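Local coordinates for glycosyl transferases group 1 family protein (Francisella tularensis subsp. tularensis, PDB 5I45) that probably transfers sugar residues as a group 1 glycosyltransferase of the GT-B type, of which this chain is the C-terminal domain, at residues 132-137 with 184-189; 37-41 with 76-80. All coordinates share one frame. Where two conformers were deposited one is given. Residue numbers count along the deposited sequence, not the author numbering.

Interaction 1 (132-137 with 184-189); sequences MASKCA and IAQNGY
Lys135, the residue that loses most surface here, is set by its backbone: with phi/psi of 63/35° it is the C-prime residue of a Schellman motif ending helix 126-133, in which Lys135 N bonds to Met132 O (3.0 Å) and Cys136 N to Ala131 O. Its chi1 of -141° lies between wells, and the chain then runs t, m, t to reach helix 178-195. Lys135 NZ donates to Gln186 OE1 at 3.0 Å and stands 4.8 Å from the centroid of the Tyr189 ring, 12° off the normal, a cation-pi contact; Lys135 CE makes a CH-pi contact with the same face, 4.0 Å from the centroid. Tyr189 (chi1 t, chi2 -87°) thus has the lysine over one face, while Met132 O and Ala133 O lie near its edge, Ala133 O being 3.4 Å from Tyr189 CD2. The motif turns the chain out of helix 126-133 and into parallel strand 137-140, a helix-to-strand connection of the Rossmann-like GT-B domain, against which helix 178-195 packs. The two segments come closest at two CA pairs, Met132-Tyr189 at 4.9 Å and Ala137-Ala185 at 4.3 Å. The latter is possible because Ala185, its CB pointing toward the turn, is small: Ala185 CB meets Lys135 O at 3.4 Å and Ala137 CB at 4.2 Å. One turn on, Gly188 CA touches CE of selenomethionine Met132 at 3.6 Å, and Tyr189 CA offers a CA-H...O contact to Met132 O at 3.3 Å. A water donates to both Cys136 O and Ala185 O, 2.8 Å from each.

Interaction 2 (37-41 with 76-80); sequences RIRKT and FKKEL
Residues 37-41 leave strand 30-35 extended, with phi/psi of -90/109° at Ile38 and -163/146° at Arg39, then switch at Lys40 (-59/-40°) into a 3-10 segment that begins with Lys40 and Thr41. Residues 76-80 are regular helix, Leu80 N bonding to Phe76 O at 3.0 Å. The backbones stay well apart, the nearest CA pairs being Ile38-Lys77 at 6.8 Å and Arg39-Phe76 at 7.1 Å, and no hydrogen bond joins them, so the gap is filled by side chains, Phe76 reaching the loop backbone itself. Phe76, chi1 t and chi2 67°, points toward the loop and meets it where the backbone turns: Phe76 CE2 is 3.4 Å from both Arg39 C and Lys40 N, the latter over a ring face. Lys40 CE also comes within 3.4 Å of Phe76 CE1. Ile38, chi1 m and chi2 t, points toward the helix, with its CG2 3.9 Å from Phe76 CD2 and 4.2 Å from Leu80 CD1, while Ile38 CD1 lies 3.8 Å from Lys77 CD. Phe95 of strand 93-96 touches Ile38, Lys77 and Leu80 and extends the cluster. The charged ends turn to other partners, Lys77 NZ to Glu81 and Arg39 NH1 to Asp73. The loop joins strand 30-35 to helix 44-57 at the strand's C-terminal end, the usual place for binding loops in a Rossmann-like domain; as in PimA-type GT4 relatives, it probably borders the donor cleft.

Overall arrangement
Interactions 1 and 2 lie on opposite sides of the chain's centre, 27 Å apart between their centres and about 17 Å between nearest atoms, so neither touches the other. The six-stranded parallel sheet connects them. Residues 37-41 follow the C-terminal end of strand 30-35, whereas 132-137 run into the N-terminal end of strand 137-140, two places along; because the strands are parallel, these two segments lie at opposite ends of the strands. Interaction 2 is partly buried and, by comparison with GT4 relatives, is the one likelier to border the donor site. Interaction 1 is buried and joins helix 178-195 to the turn between helix 126-133 and strand 137-140.

Interaction 1 (132-137 with 184-189)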
loop_
_atom_site.group_PDB
_atom_site.type_symbol
_atom_site.label_atom_id
_atom_site.label_comp_id
_atom_site.label_asym_id
_atom_site.label_seq_id
_atom_site.Cartn_x
_atom_site.Cartn_y
_atom_site.Cartn_z
HETATM N N MSE A 132 -6.766 -6.605 -0.155
HETATM C CA MSE A 132 -8.219 -6.642 -0.244
HETATM C C MSE A 132 -8.836 -7.564 0.779
HETATM O O MSE A 132 -9.871 -7.246 1.355
HETATM C CB MSE A 132 -8.618 -7.040 -1.674
HETATM C CG MSE A 132 -8.193 -5.942 -2.661
HETATM SE SE MSE A 132 -8.082 -6.539 -4.536
HETATM C CE MSE A 132 -10.007 -6.337 -5.022
ATOM N N ALA A 133 -8.205 -8.702 1.020
ATOM C CA ALA A 133 -8.681 -9.633 2.058
ATOM C C ALA A 133 -8.626 -8.990 3.444
ATOM O O ALA A 133 -9.379 -9.399 4.337
ATOM C CB ALA A 133 -7.877 -10.922 2.011
ATOM N N SER A 134 -7.749 -8.007 3.599
ATOM C CA SER A 134 -7.625 -7.310 4.861
ATOM C C SER A 134 -8.467 -6.043 4.920
ATOM O O SER A 134 -8.382 -5.303 5.882
ATOM C CB SER A 134 -6.163 -6.953 5.115
ATOM O OG SER A 134 -5.308 -8.081 4.953
ATOM N N LYS A 135 -9.274 -5.806 3.886
ATOM C CA LYS A 135 -10.119 -4.642 3.777
ATOM C C LYS A 135 -9.341 -3.318 3.708
ATOM O O LYS A 135 -9.778 -2.276 4.173
ATOM C CB LYS A 135 -11.230 -4.643 4.844
ATOM C CG LYS A 135 -12.568 -4.148 4.325
ATOM C CD LYS A 135 -13.699 -4.249 5.331
ATOM C CE LYS A 135 -14.151 -5.669 5.661
ATOM N NZ LYS A 135 -15.344 -5.628 6.549
ATOM N N CYS A 136 -8.196 -3.392 3.054
ATOM C CA CYS A 136 -7.434 -2.183 2.658
ATOM C C CYS A 136 -7.970 -1.724 1.309
ATOM O O CYS A 136 -8.309 -2.551 0.457
ATOM C CB CYS A 136 -5.954 -2.491 2.485
ATOM S SG CYS A 136 -5.157 -3.266 3.866
ATOM N N ALA A 137 -8.039 -0.419 1.065
ATOM C CA ALA A 137 -8.372 0.076 -0.277
ATOM C C ALA A 137 -7.120 -0.039 -1.130
ATOM O O ALA A 137 -6.062 0.407 -0.675
ATOM C CB ALA A 137 -8.838 1.506 -0.189
ATOM N N ILE A 184 -15.119 1.187 -1.323
ATOM C CA ILE A 184 -14.177 0.550 -2.240
ATOM C C ILE A 184 -13.499 -0.636 -1.556
ATOM O O ILE A 184 -13.449 -1.719 -2.102
ATOM C CB ILE A 184 -13.109 1.575 -2.694
ATOM C CG1 ILE A 184 -13.739 2.619 -3.618
ATOM C CG2 ILE A 184 -11.897 0.902 -3.335
ATOM C CD1 ILE A 184 -14.136 2.147 -4.969
ATOM N N ALA A 185 -13.044 -0.398 -0.325
ATOM C CA ALA A 185 -12.345 -1.442 0.440
ATOM C C ALA A 185 -13.244 -2.653 0.732
ATOM O O ALA A 185 -12.826 -3.787 0.576
ATOM C CB ALA A 185 -11.751 -0.882 1.722
ATOM N N GLN A 186 -14.468 -2.379 1.165
ATOM C CA GLN A 186 -15.441 -3.427 1.403
ATOM C C GLN A 186 -15.743 -4.195 0.121
ATOM O O GLN A 186 -15.838 -5.428 0.144
ATOM C CB GLN A 186 -16.688 -2.831 2.001
ATOM C CG GLN A 186 -17.753 -3.857 2.341
ATOM C CD GLN A 186 -17.389 -4.725 3.526
ATOM O OE1 GLN A 186 -17.075 -4.217 4.600
ATOM N NE2 GLN A 186 -17.428 -6.036 3.355
ATOM N N ASN A 187 -15.915 -3.497 -0.996
ATOM C CA ASN A 187 -16.185 -4.181 -2.240
ATOM C C ASN A 187 -15.019 -5.106 -2.626
ATOM O O ASN A 187 -15.238 -6.208 -3.101
ATOM C CB ASN A 187 -16.426 -3.182 -3.364
ATOM C CG ASN A 187 -17.722 -2.403 -3.222
ATOM O OD1 ASN A 187 -17.896 -1.347 -3.864
ATOM N ND2 ASN A 187 -18.650 -2.899 -2.427
ATOM N N GLY A 188 -13.781 -4.640 -2.435
ATOM C CA GLY A 188 -12.606 -5.483 -2.714
ATOM C C GLY A 188 -12.580 -6.731 -1.829
ATOM O O GLY A 188 -12.312 -7.832 -2.285
ATOM N N TYR A 189 -12.877 -6.510 -0.549
ATOM C CA TYR A 189 -12.979 -7.620 0.404
ATOM C C TYR A 189 -14.050 -8.645 -0.037
ATOM O O TYR A 189 -13.780 -9.849 -0.042
ATOM C CB TYR A 189 -13.297 -7.058 1.798
ATOM C CG TYR A 189 -13.596 -8.124 2.794
ATOM C CD1 TYR A 189 -14.896 -8.624 2.956
ATOM C CD2 TYR A 189 -12.572 -8.704 3.539
ATOM C CE1 TYR A 189 -15.159 -9.643 3.832
ATOM C CE2 TYR A 189 -12.824 -9.707 4.432
ATOM C CZ TYR A 189 -14.134 -10.205 4.557
ATOM O OH TYR A 189 -14.413 -11.231 5.418
HETATM O O HOH W 1 -10.360 -3.972 -0.743
#

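Interaction 2 (37-41 with 76-80)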
loop_
_atom_site.group_PDB
_atom_site.type_symbol
_atom_site.label_atom_id
_atom_site.label_comp_id
_atom_site.label_asym_id
_atom_site.label_seq_id
_atom_site.Cartn_x
_atom_site.Cartn_y
_atom_site.Cartn_z
ATOM N N ARG A 37 9.979 -5.918 -2.338
ATOM C CA ARG A 37 11.317 -5.460 -2.563
ATOM C C ARG A 37 11.353 -4.004 -3.033
ATOM O O ARG A 37 10.483 -3.552 -3.777
ATOM C CB ARG A 37 11.928 -6.401 -3.595
ATOM C CG ARG A 37 13.335 -6.126 -3.973
ATOM C CD ARG A 37 13.828 -7.222 -4.893
ATOM N NE ARG A 37 15.079 -6.814 -5.510
ATOM C CZ ARG A 37 15.902 -7.587 -6.208
ATOM N NH1 ARG A 37 15.672 -8.881 -6.371
ATOM N NH2 ARG A 37 17.002 -7.049 -6.714
ATOM N N ILE A 38 12.351 -3.274 -2.559
ATOM C CA ILE A 38 12.558 -1.878 -2.942
ATOM C C ILE A 38 13.457 -1.901 -4.170
ATOM O O ILE A 38 14.657 -2.207 -4.091
ATOM C CB ILE A 38 13.225 -1.074 -1.815
ATOM C CG1 ILE A 38 12.302 -1.021 -0.602
ATOM C CG2 ILE A 38 13.612 0.324 -2.285
ATOM C CD1 ILE A 38 12.957 -0.480 0.642
ATOM N N ARG A 39 12.868 -1.567 -5.316
ATOM C CA ARG A 39 13.560 -1.650 -6.605
ATOM C C ARG A 39 12.772 -0.818 -7.585
ATOM O O ARG A 39 11.556 -0.762 -7.497
ATOM C CB ARG A 39 13.626 -3.118 -7.058
ATOM C CG ARG A 39 14.332 -3.377 -8.367
ATOM C CD ARG A 39 14.693 -4.852 -8.566
ATOM N NE ARG A 39 15.244 -5.107 -9.897
ATOM C CZ ARG A 39 16.476 -4.791 -10.281
ATOM N NH1 ARG A 39 17.368 -4.257 -9.430
ATOM N NH2 ARG A 39 16.860 -5.035 -11.528
ATOM N N LYS A 40 13.445 -0.171 -8.528
ATOM C CA LYS A 40 12.714 0.718 -9.425
ATOM C C LYS A 40 11.610 0.013 -10.211
ATOM O O LYS A 40 10.525 0.567 -10.370
ATOM C CB LYS A 40 13.615 1.451 -10.406
ATOM C CG LYS A 40 12.838 2.513 -11.165
ATOM C CD LYS A 40 12.821 3.800 -10.390
ATOM C CE LYS A 40 14.184 4.434 -10.498
ATOM N NZ LYS A 40 14.435 4.765 -11.914
ATOM N N THR A 41 11.869 -1.200 -10.685
ATOM C CA THR A 41 10.838 -1.934 -11.429
ATOM C C THR A 41 9.604 -2.288 -10.609
ATOM O O THR A 41 8.565 -2.656 -11.172
ATOM C CB THR A 41 11.422 -3.202 -12.028
ATOM O OG1 THR A 41 11.995 -3.986 -10.968
ATOM C CG2 THR A 41 12.494 -2.859 -13.022
ATOM N N PHE A 76 19.521 3.027 -4.662
ATOM C CA PHE A 76 18.160 3.467 -4.991
ATOM C C PHE A 76 17.374 3.805 -3.735
ATOM O O PHE A 76 16.727 4.833 -3.637
ATOM C CB PHE A 76 17.503 2.370 -5.836
ATOM C CG PHE A 76 16.045 2.588 -6.121
ATOM C CD1 PHE A 76 15.634 3.641 -6.917
ATOM C CD2 PHE A 76 15.086 1.725 -5.619
ATOM C CE1 PHE A 76 14.285 3.828 -7.182
ATOM C CE2 PHE A 76 13.756 1.903 -5.889
ATOM C CZ PHE A 76 13.356 2.944 -6.662
ATOM N N LYS A 77 17.478 2.951 -2.724
ATOM C CA LYS A 77 16.814 3.216 -1.463
ATOM C C LYS A 77 17.353 4.512 -0.830
ATOM O O LYS A 77 16.566 5.342 -0.361
ATOM C CB LYS A 77 16.957 2.029 -0.531
ATOM C CG LYS A 77 16.308 2.243 0.818
ATOM C CD LYS A 77 16.364 0.977 1.647
ATOM C CE LYS A 77 15.864 1.212 3.057
ATOM N NZ LYS A 77 16.955 1.691 3.933
ATOM N N LYS A 78 18.670 4.717 -0.875
ATOM C CA LYS A 78 19.253 5.956 -0.340
ATOM C C LYS A 78 18.710 7.209 -1.048
ATOM O O LYS A 78 18.427 8.242 -0.404
ATOM C CB LYS A 78 20.764 5.927 -0.453
ATOM C CG LYS A 78 21.468 5.207 0.680
ATOM C CD LYS A 78 22.994 5.194 0.529
ATOM C CE LYS A 78 23.611 6.514 0.060
ATOM N NZ LYS A 78 23.587 6.770 -1.431
ATOM N N GLU A 79 18.555 7.115 -2.373
ATOM C CA GLU A 79 18.015 8.251 -3.133
ATOM C C GLU A 79 16.578 8.510 -2.710
ATOM O O GLU A 79 16.175 9.649 -2.593
ATOM C CB GLU A 79 18.119 8.016 -4.648
ATOM C CG GLU A 79 17.319 8.942 -5.570
ATOM C CD GLU A 79 17.838 10.376 -5.725
ATOM O OE1 GLU A 79 18.838 10.729 -5.050
ATOM O OE2 GLU A 79 17.245 11.177 -6.540
ATOM N N LEU A 80 15.786 7.457 -2.524
ATOM C CA LEU A 80 14.416 7.664 -2.047
ATOM C C LEU A 80 14.378 8.337 -0.667
ATOM O O LEU A 80 13.587 9.254 -0.437
ATOM C CB LEU A 80 13.670 6.346 -2.022
ATOM C CG LEU A 80 13.502 5.673 -3.379
ATOM C CD1 LEU A 80 12.721 4.385 -3.141
ATOM C CD2 LEU A 80 12.845 6.554 -4.407
#